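Local coordinates for protein ribonucleoside-diphosphate reductase (Pseudomonas aeruginosa, PDB 5IM3) that binds the allosteric nucleotide dATP and probably catalyses the reduction of ribonucleoside diphosphates to deoxyribonucleotides for DNA synthesis, at residues M481-K493 against G559-L571. Numbering follows the deposited sequence.
Sequences MNTANWIPDLFMK and GHPWLTFKDPCNL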
ATOM      1  N   MET A 481     -25.005  19.006  -6.297  1.00 46.43           N
ATOM      2  CA  MET A 481     -25.382  19.155  -7.693  1.00 45.85           C
ATOM      3  C   MET A 481     -24.845  17.970  -8.475  1.00 45.54           C
ATOM      4  O   MET A 481     -23.710  17.536  -8.256  1.00 47.93           O
ATOM      5  CB  MET A 481     -24.821  20.464  -8.277  1.00 46.30           C
ATOM      6  CG  MET A 481     -25.280  20.782  -9.690  1.00 46.40           C
ATOM      7  SD  MET A 481     -24.360  22.141 -10.441  1.00 46.59           S
ATOM      8  CE  MET A 481     -22.829  21.306 -10.845  1.00 48.24           C
ATOM      9  N   ASN A 482     -25.661  17.444  -9.377  1.00 41.20           N
ATOM     10  CA  ASN A 482     -25.222  16.371 -10.251  1.00 40.60           C
ATOM     11  C   ASN A 482     -24.521  16.951 -11.477  1.00 38.26           C
ATOM     12  O   ASN A 482     -24.710  18.114 -11.841  1.00 36.84           O
ATOM     13  CB  ASN A 482     -26.403  15.489 -10.678  1.00 43.32           C
ATOM     14  CG  ASN A 482     -26.998  14.690  -9.520  1.00 44.46           C
ATOM     15  OD1 ASN A 482     -28.204  14.737  -9.276  1.00 49.49           O
ATOM     16  ND2 ASN A 482     -26.157  13.951  -8.812  1.00 43.74           N
ATOM     17  N   THR A 483     -23.699  16.119 -12.107  1.00 35.54           N
ATOM     18  CA  THR A 483     -22.939  16.503 -13.284  1.00 35.91           C
ATOM     19  C   THR A 483     -23.036  15.392 -14.316  1.00 39.17           C
ATOM     20  O   THR A 483     -23.182  14.215 -13.967  1.00 39.94           O
ATOM     21  CB  THR A 483     -21.457  16.758 -12.946  1.00 36.88           C
ATOM     22  OG1 THR A 483     -20.910  15.591 -12.333  1.00 38.03           O
ATOM     23  CG2 THR A 483     -21.298  17.941 -11.996  1.00 36.31           C
ATOM     24  N   ALA A 484     -22.949  15.768 -15.593  1.00 38.01           N
ATOM     25  CA  ALA A 484     -22.947  14.786 -16.668  1.00 40.25           C
ATOM     26  C   ALA A 484     -22.101  15.293 -17.826  1.00 38.79           C
ATOM     27  O   ALA A 484     -22.094  16.488 -18.120  1.00 38.54           O
ATOM     28  CB  ALA A 484     -24.364  14.477 -17.156  1.00 38.90           C
ATOM     29  N   ASN A 485     -21.395  14.370 -18.478  1.00 42.62           N
ATOM     30  CA  ASN A 485     -20.655  14.682 -19.692  1.00 44.94           C
ATOM     31  C   ASN A 485     -21.583  14.683 -20.902  1.00 45.01           C
ATOM     32  O   ASN A 485     -22.408  13.780 -21.072  1.00 43.93           O
ATOM     33  CB  ASN A 485     -19.534  13.665 -19.916  1.00 45.51           C
ATOM     34  CG  ASN A 485     -18.406  13.800 -18.912  1.00 49.03           C
ATOM     35  OD1 ASN A 485     -18.157  12.893 -18.113  1.00 52.34           O
ATOM     36  ND2 ASN A 485     -17.701  14.924 -18.962  1.00 46.89           N
ATOM     37  N   TRP A 486     -21.430  15.698 -21.747  1.00 42.97           N
ATOM     38  CA  TRP A 486     -22.128  15.807 -23.030  1.00 44.10           C
ATOM     39  C   TRP A 486     -21.082  15.522 -24.111  1.00 44.39           C
ATOM     40  O   TRP A 486     -20.357  16.416 -24.546  1.00 45.57           O
ATOM     41  CB  TRP A 486     -22.763  17.192 -23.161  1.00 44.17           C
ATOM     42  CG  TRP A 486     -23.750  17.358 -24.279  1.00 44.96           C
ATOM     43  CD1 TRP A 486     -23.676  18.253 -25.306  1.00 45.28           C
ATOM     44  CD2 TRP A 486     -24.967  16.625 -24.471  1.00 42.55           C
ATOM     45  NE1 TRP A 486     -24.770  18.122 -26.128  1.00 46.44           N
ATOM     46  CE2 TRP A 486     -25.578  17.129 -25.638  1.00 45.51           C
ATOM     47  CE3 TRP A 486     -25.598  15.594 -23.773  1.00 44.30           C
ATOM     48  CZ2 TRP A 486     -26.790  16.635 -26.122  1.00 44.72           C
ATOM     49  CZ3 TRP A 486     -26.802  15.100 -24.257  1.00 43.66           C
ATOM     50  CH2 TRP A 486     -27.382  15.620 -25.420  1.00 43.89           C
ATOM     51  N   ILE A 487     -20.999  14.266 -24.536  1.00 44.07           N
ATOM     52  CA  ILE A 487     -19.829  13.748 -25.242  1.00 44.92           C
ATOM     53  C   ILE A 487     -20.127  13.719 -26.739  1.00 46.17           C
ATOM     54  O   ILE A 487     -21.062  13.021 -27.155  1.00 44.68           O
ATOM     55  CB  ILE A 487     -19.441  12.351 -24.742  1.00 43.81           C
ATOM     56  CG1 ILE A 487     -19.284  12.354 -23.219  1.00 42.02           C
ATOM     57  CG2 ILE A 487     -18.139  11.900 -25.409  1.00 42.89           C
ATOM     58  CD1 ILE A 487     -19.141  10.968 -22.621  1.00 42.33           C
ATOM     59  N   PRO A 488     -19.362  14.425 -27.571  1.00 47.24           N
ATOM     60  CA  PRO A 488     -19.518  14.267 -29.021  1.00 47.60           C
ATOM     61  C   PRO A 488     -18.909  12.961 -29.506  1.00 48.84           C
ATOM     62  O   PRO A 488     -17.958  12.435 -28.923  1.00 47.22           O
ATOM     63  CB  PRO A 488     -18.765  15.474 -29.600  1.00 48.96           C
ATOM     64  CG  PRO A 488     -18.473  16.377 -28.434  1.00 47.93           C
ATOM     65  CD  PRO A 488     -18.412  15.499 -27.237  1.00 47.48           C
ATOM     66  N   ASP A 489     -19.470  12.443 -30.603  1.00 49.95           N
ATOM     67  CA  ASP A 489     -18.939  11.222 -31.204  1.00 52.78           C
ATOM     68  C   ASP A 489     -17.455  11.361 -31.514  1.00 52.10           C
ATOM     69  O   ASP A 489     -16.692  10.398 -31.376  1.00 51.24           O
ATOM     70  CB  ASP A 489     -19.711  10.885 -32.482  1.00 55.67           C
ATOM     71  CG  ASP A 489     -21.014  10.157 -32.207  1.00 56.10           C
ATOM     72  OD1 ASP A 489     -21.412  10.060 -31.027  1.00 55.19           O
ATOM     73  OD2 ASP A 489     -21.642   9.682 -33.176  1.00 56.95           O
ATOM     74  N   LEU A 490     -17.027  12.554 -31.934  1.00 51.34           N
ATOM     75  CA  LEU A 490     -15.645  12.738 -32.358  1.00 51.41           C
ATOM     76  C   LEU A 490     -14.676  12.438 -31.223  1.00 49.75           C
ATOM     77  O   LEU A 490     -13.595  11.886 -31.454  1.00 51.85           O
ATOM     78  CB  LEU A 490     -15.441  14.162 -32.874  1.00 51.52           C
ATOM     79  CG  LEU A 490     -14.081  14.473 -33.496  1.00 52.13           C
ATOM     80  CD1 LEU A 490     -13.847  13.628 -34.734  1.00 53.33           C
ATOM     81  CD2 LEU A 490     -13.991  15.947 -33.838  1.00 53.22           C
ATOM     82  N   PHE A 491     -15.042  12.789 -29.989  1.00 49.60           N
ATOM     83  CA  PHE A 491     -14.169  12.489 -28.860  1.00 50.43           C
ATOM     84  C   PHE A 491     -13.969  10.986 -28.717  1.00 51.15           C
ATOM     85  O   PHE A 491     -12.838  10.510 -28.572  1.00 52.37           O
ATOM     86  CB  PHE A 491     -14.733  13.078 -27.569  1.00 47.66           C
ATOM     87  CG  PHE A 491     -13.976  12.657 -26.338  1.00 47.08           C
ATOM     88  CD1 PHE A 491     -12.754  13.232 -26.027  1.00 47.14           C
ATOM     89  CD2 PHE A 491     -14.478  11.675 -25.501  1.00 47.32           C
ATOM     90  CE1 PHE A 491     -12.051  12.839 -24.900  1.00 46.32           C
ATOM     91  CE2 PHE A 491     -13.778  11.278 -24.373  1.00 47.11           C
ATOM     92  CZ  PHE A 491     -12.564  11.863 -24.072  1.00 45.23           C
ATOM     93  N   MET A 492     -15.063  10.221 -28.755  1.00 52.60           N
ATOM     94  CA  MET A 492     -14.949   8.769 -28.687  1.00 56.27           C
ATOM     95  C   MET A 492     -14.139   8.228 -29.859  1.00 59.20           C
ATOM     96  O   MET A 492     -13.362   7.280 -29.699  1.00 60.82           O
ATOM     97  CB  MET A 492     -16.337   8.134 -28.660  1.00 56.22           C
ATOM     98  CG  MET A 492     -17.207   8.564 -27.486  1.00 55.15           C
ATOM     99  SD  MET A 492     -16.494   8.186 -25.875  1.00 54.24           S
ATOM    100  CE  MET A 492     -16.314   6.402 -25.983  1.00 57.67           C
ATOM    101  N   LYS A 493     -14.312   8.812 -31.048  1.00 60.15           N
ATOM    102  CA  LYS A 493     -13.484   8.423 -32.186  1.00 62.20           C
ATOM    103  C   LYS A 493     -12.004   8.609 -31.875  1.00 60.79           C
ATOM    104  O   LYS A 493     -11.177   7.756 -32.216  1.00 62.06           O
ATOM    105  CB  LYS A 493     -13.871   9.231 -33.425  1.00 63.54           C
ATOM    106  CG  LYS A 493     -15.211   8.860 -34.040  1.00 63.69           C
ATOM    107  CD  LYS A 493     -15.446   9.648 -35.323  1.00 66.06           C
ATOM    108  CE  LYS A 493     -16.747   9.258 -36.008  1.00 67.21           C
ATOM    109  NZ  LYS A 493     -16.957  10.018 -37.273  1.00 67.11           N
ATOM    110  N   GLY A 559     -18.904   8.777  -8.683  1.00 48.92           N
ATOM    111  CA  GLY A 559     -20.197   8.567  -9.302  1.00 46.21           C
ATOM    112  C   GLY A 559     -20.567   9.588 -10.355  1.00 46.16           C
ATOM    113  O   GLY A 559     -21.663   9.497 -10.929  1.00 43.70           O
ATOM    114  N   HIS A 560     -19.693  10.550 -10.633  1.00 44.98           N
ATOM    115  CA  HIS A 560     -20.007  11.657 -11.523  1.00 46.51           C
ATOM    116  C   HIS A 560     -18.723  12.096 -12.210  1.00 47.41           C
ATOM    117  O   HIS A 560     -17.626  11.847 -11.697  1.00 42.87           O
ATOM    118  CB  HIS A 560     -20.628  12.830 -10.751  1.00 45.08           C
ATOM    119  CG  HIS A 560     -21.878  12.469 -10.012  1.00 47.26           C
ATOM    120  ND1 HIS A 560     -21.864  11.954  -8.733  1.00 46.61           N
ATOM    121  CD2 HIS A 560     -23.181  12.542 -10.375  1.00 46.25           C
ATOM    122  CE1 HIS A 560     -23.105  11.728  -8.340  1.00 47.37           C
ATOM    123  NE2 HIS A 560     -23.922  12.076  -9.319  1.00 47.30           N
ATOM    124  N   PRO A 561     -18.824  12.753 -13.380  1.00 48.97           N
ATOM    125  CA  PRO A 561     -20.064  13.004 -14.127  1.00 47.06           C
ATOM    126  C   PRO A 561     -20.545  11.783 -14.898  1.00 47.37           C
ATOM    127  O   PRO A 561     -19.733  10.936 -15.279  1.00 47.99           O
ATOM    128  CB  PRO A 561     -19.675  14.133 -15.099  1.00 46.69           C
ATOM    129  CG  PRO A 561     -18.373  14.667 -14.599  1.00 45.60           C
ATOM    130  CD  PRO A 561     -17.695  13.512 -13.941  1.00 45.88           C
ATOM    131  N   TRP A 562     -21.852  11.696 -15.128  1.00 43.70           N
ATOM    132  CA  TRP A 562     -22.393  10.627 -15.950  1.00 43.53           C
ATOM    133  C   TRP A 562     -21.953  10.814 -17.401  1.00 45.27           C
ATOM    134  O   TRP A 562     -21.452  11.869 -17.799  1.00 44.69           O
ATOM    135  CB  TRP A 562     -23.917  10.596 -15.846  1.00 44.24           C
ATOM    136  CG  TRP A 562     -24.402  10.420 -14.439  1.00 43.58           C
ATOM    137  CD1 TRP A 562     -23.861   9.613 -13.483  1.00 42.82           C
ATOM    138  CD2 TRP A 562     -25.514  11.081 -13.824  1.00 43.92           C
ATOM    139  NE1 TRP A 562     -24.574   9.719 -12.315  1.00 44.25           N
ATOM    140  CE2 TRP A 562     -25.591  10.618 -12.497  1.00 44.95           C
ATOM    141  CE3 TRP A 562     -26.452  12.020 -14.268  1.00 44.91           C
ATOM    142  CZ2 TRP A 562     -26.571  11.059 -11.608  1.00 44.58           C
ATOM    143  CZ3 TRP A 562     -27.424  12.458 -13.383  1.00 41.16           C
ATOM    144  CH2 TRP A 562     -27.475  11.978 -12.071  1.00 41.94           C
ATOM    145  N   LEU A 563     -22.148   9.768 -18.198  1.00 50.30           N
ATOM    146  CA  LEU A 563     -21.739   9.744 -19.597  1.00 49.08           C
ATOM    147  C   LEU A 563     -22.981   9.734 -20.481  1.00 48.27           C
ATOM    148  O   LEU A 563     -23.765   8.778 -20.443  1.00 48.56           O
ATOM    149  CB  LEU A 563     -20.866   8.523 -19.887  1.00 50.87           C
ATOM    150  CG  LEU A 563     -19.374   8.598 -19.541  1.00 54.96           C
ATOM    151  CD1 LEU A 563     -19.127   9.003 -18.099  1.00 54.94           C
ATOM    152  CD2 LEU A 563     -18.709   7.255 -19.823  1.00 56.34           C
ATOM    153  N   THR A 564     -23.158  10.793 -21.270  1.00 47.88           N
ATOM    154  CA  THR A 564     -24.240  10.885 -22.242  1.00 47.53           C
ATOM    155  C   THR A 564     -23.660  11.338 -23.574  1.00 46.65           C
ATOM    156  O   THR A 564     -22.642  12.035 -23.614  1.00 47.30           O
ATOM    157  CB  THR A 564     -25.343  11.859 -21.786  1.00 43.36           C
ATOM    158  OG1 THR A 564     -24.836  13.196 -21.789  1.00 43.14           O
ATOM    159  CG2 THR A 564     -25.837  11.504 -20.381  1.00 40.46           C
ATOM    160  N   PHE A 565     -24.313  10.944 -24.666  1.00 42.94           N
ATOM    161  CA  PHE A 565     -23.747  11.083 -26.004  1.00 44.55           C
ATOM    162  C   PHE A 565     -24.564  12.070 -26.831  1.00 43.27           C
ATOM    163  O   PHE A 565     -25.743  11.833 -27.119  1.00 39.13           O
ATOM    164  CB  PHE A 565     -23.656   9.717 -26.678  1.00 44.81           C
ATOM    165  CG  PHE A 565     -22.785   8.756 -25.928  1.00 48.93           C
ATOM    166  CD1 PHE A 565     -21.417   8.960 -25.861  1.00 48.81           C
ATOM    167  CD2 PHE A 565     -23.332   7.675 -25.260  1.00 50.50           C
ATOM    168  CE1 PHE A 565     -20.608   8.091 -25.159  1.00 50.62           C
ATOM    169  CE2 PHE A 565     -22.525   6.802 -24.553  1.00 51.58           C
ATOM    170  CZ  PHE A 565     -21.161   7.014 -24.502  1.00 50.94           C
ATOM    171  N   LYS A 566     -23.908  13.157 -27.237  1.00 43.59           N
ATOM    172  CA  LYS A 566     -24.595  14.299 -27.826  1.00 41.12           C
ATOM    173  C   LYS A 566     -25.144  13.985 -29.213  1.00 42.41           C
ATOM    174  O   LYS A 566     -26.256  14.404 -29.555  1.00 44.67           O
ATOM    175  CB  LYS A 566     -23.625  15.484 -27.874  1.00 42.07           C
ATOM    176  CG  LYS A 566     -23.949  16.580 -28.877  1.00 43.12           C
ATOM    177  CD  LYS A 566     -22.829  17.599 -28.918  1.00 42.31           C
ATOM    178  CE  LYS A 566     -23.111  18.691 -29.929  1.00 44.62           C
ATOM    179  NZ  LYS A 566     -21.880  19.468 -30.245  1.00 47.12           N
ATOM    180  N   ASP A 567     -24.384  13.263 -30.025  1.00 45.50           N
ATOM    181  CA  ASP A 567     -24.707  13.134 -31.441  1.00 48.94           C
ATOM    182  C   ASP A 567     -25.869  12.180 -31.703  1.00 50.93           C
ATOM    183  O   ASP A 567     -26.746  12.507 -32.518  1.00 53.36           O
ATOM    184  CB  ASP A 567     -23.457  12.709 -32.211  1.00 51.03           C
ATOM    185  CG  ASP A 567     -22.448  13.843 -32.339  1.00 52.31           C
ATOM    186  OD1 ASP A 567     -22.874  14.994 -32.575  1.00 50.18           O
ATOM    187  OD2 ASP A 567     -21.235  13.591 -32.189  1.00 53.77           O
ATOM    188  N   PRO A 568     -25.935  11.005 -31.068  1.00 49.94           N
ATOM    189  CA  PRO A 568     -27.152  10.189 -31.226  1.00 52.35           C
ATOM    190  C   PRO A 568     -28.402  10.877 -30.695  1.00 50.72           C
ATOM    191  O   PRO A 568     -29.484  10.693 -31.266  1.00 52.38           O
ATOM    192  CB  PRO A 568     -26.827   8.899 -30.454  1.00 51.20           C
ATOM    193  CG  PRO A 568     -25.646   9.213 -29.613  1.00 52.64           C
ATOM    194  CD  PRO A 568     -24.882  10.274 -30.342  1.00 51.55           C
ATOM    195  N   CYS A 569     -28.288  11.677 -29.629  1.00 48.60           N
ATOM    196  CA  CYS A 569     -29.446  12.421 -29.141  1.00 49.34           C
ATOM    197  C   CYS A 569     -29.942  13.432 -30.166  1.00 47.54           C
ATOM    198  O   CYS A 569     -31.141  13.726 -30.214  1.00 46.59           O
ATOM    199  CB  CYS A 569     -29.110  13.144 -27.836  1.00 49.12           C
ATOM    200  SG  CYS A 569     -28.834  12.074 -26.414  1.00 49.81           S
ATOM    201  N   ASN A 570     -29.045  13.986 -30.981  1.00 44.20           N
ATOM    202  CA  ASN A 570     -29.435  15.018 -31.937  1.00 46.53           C
ATOM    203  C   ASN A 570     -29.780  14.444 -33.304  1.00 45.31           C
ATOM    204  O   ASN A 570     -30.772  14.857 -33.913  1.00 44.49           O
ATOM    205  CB  ASN A 570     -28.319  16.059 -32.086  1.00 45.34           C
ATOM    206  CG  ASN A 570     -28.404  17.157 -31.046  1.00 45.13           C
ATOM    207  OD1 ASN A 570     -29.188  18.095 -31.183  1.00 44.79           O
ATOM    208  ND2 ASN A 570     -27.590  17.052 -30.002  1.00 48.02           N
ATOM    209  N   LEU A 571     -28.975  13.502 -33.799  1.00 47.10           N
ATOM    210  CA  LEU A 571     -29.224  12.929 -35.117  1.00 48.94           C
ATOM    211  C   LEU A 571     -30.526  12.141 -35.155  1.00 48.79           C
ATOM    212  O   LEU A 571     -31.146  12.025 -36.218  1.00 49.39           O
ATOM    213  CB  LEU A 571     -28.053  12.034 -35.524  1.00 50.97           C
ATOM    214  CG  LEU A 571     -26.761  12.775 -35.874  1.00 49.89           C
ATOM    215  CD1 LEU A 571     -25.584  11.822 -35.919  1.00 50.75           C
ATOM    216  CD2 LEU A 571     -26.915  13.488 -37.205  1.00 52.25           C
TER
HETATM  217  O   HOH W   1     -22.068  11.719 -29.045  1.00 46.37           O
HETATM  218  O   HOH W   2     -19.021  14.415 -33.214  1.00 51.88           O
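Two neighbouring parallel strands of the catalytic barrel, 482-487 and 562-565, pair here, each followed at once by a helix, after Pro488 as N-cap in the first. The backbone donors switch strand in turn: Trp562 N gives to Thr483 O, Asn485 N to Trp562 O, Thr564 N to Asn485 O, Ile487 N to Thr564 O, and Lys566 N carries the pairing past the strand by reaching Ile487 O at 2.9 Å. Asn485 O is gripped twice by one residue, from Thr564 N and from Thr564 OG1 at 2.6 Å. The hydroxyl gets there because chi1 of 68° sets it between the backbone N and the carbonyl carbon. Thr564 OG1 also lies at the edge of the Trp486 ring, 3.2 Å from CE3.

Trp486, on the same side of the sheet as Thr564, lies across the start of helix 566-571. Lys566 CB sits over the indole face, 3.5 Å from the centroid of the five-membered ring in a CH-pi contact, while the extended lysine chain carries NZ on to a salt bridge with Glu455 of the adjoining strand. On the other side of the sheet, Ile487 CD1 packs against Leu563 CG at 3.9 Å.

At the helix starts, Asp489 N donates to the anti side of Asp567 OD2 at 2.6 Å, and a water bridges that OD2 to Leu490 N. The planes of the two carboxylates are 84° apart. Asp489 OD1 and Asp567 OD2 lie 3.7 Å apart; the Arg735 salt bridge to Asp489 OD2 probably offsets part of the like charge. Parallel strands followed by helices, with strand 450-455 on the far edge of 482-487, are characteristic of the ten-stranded alpha-beta barrel of ribonucleotide reductases.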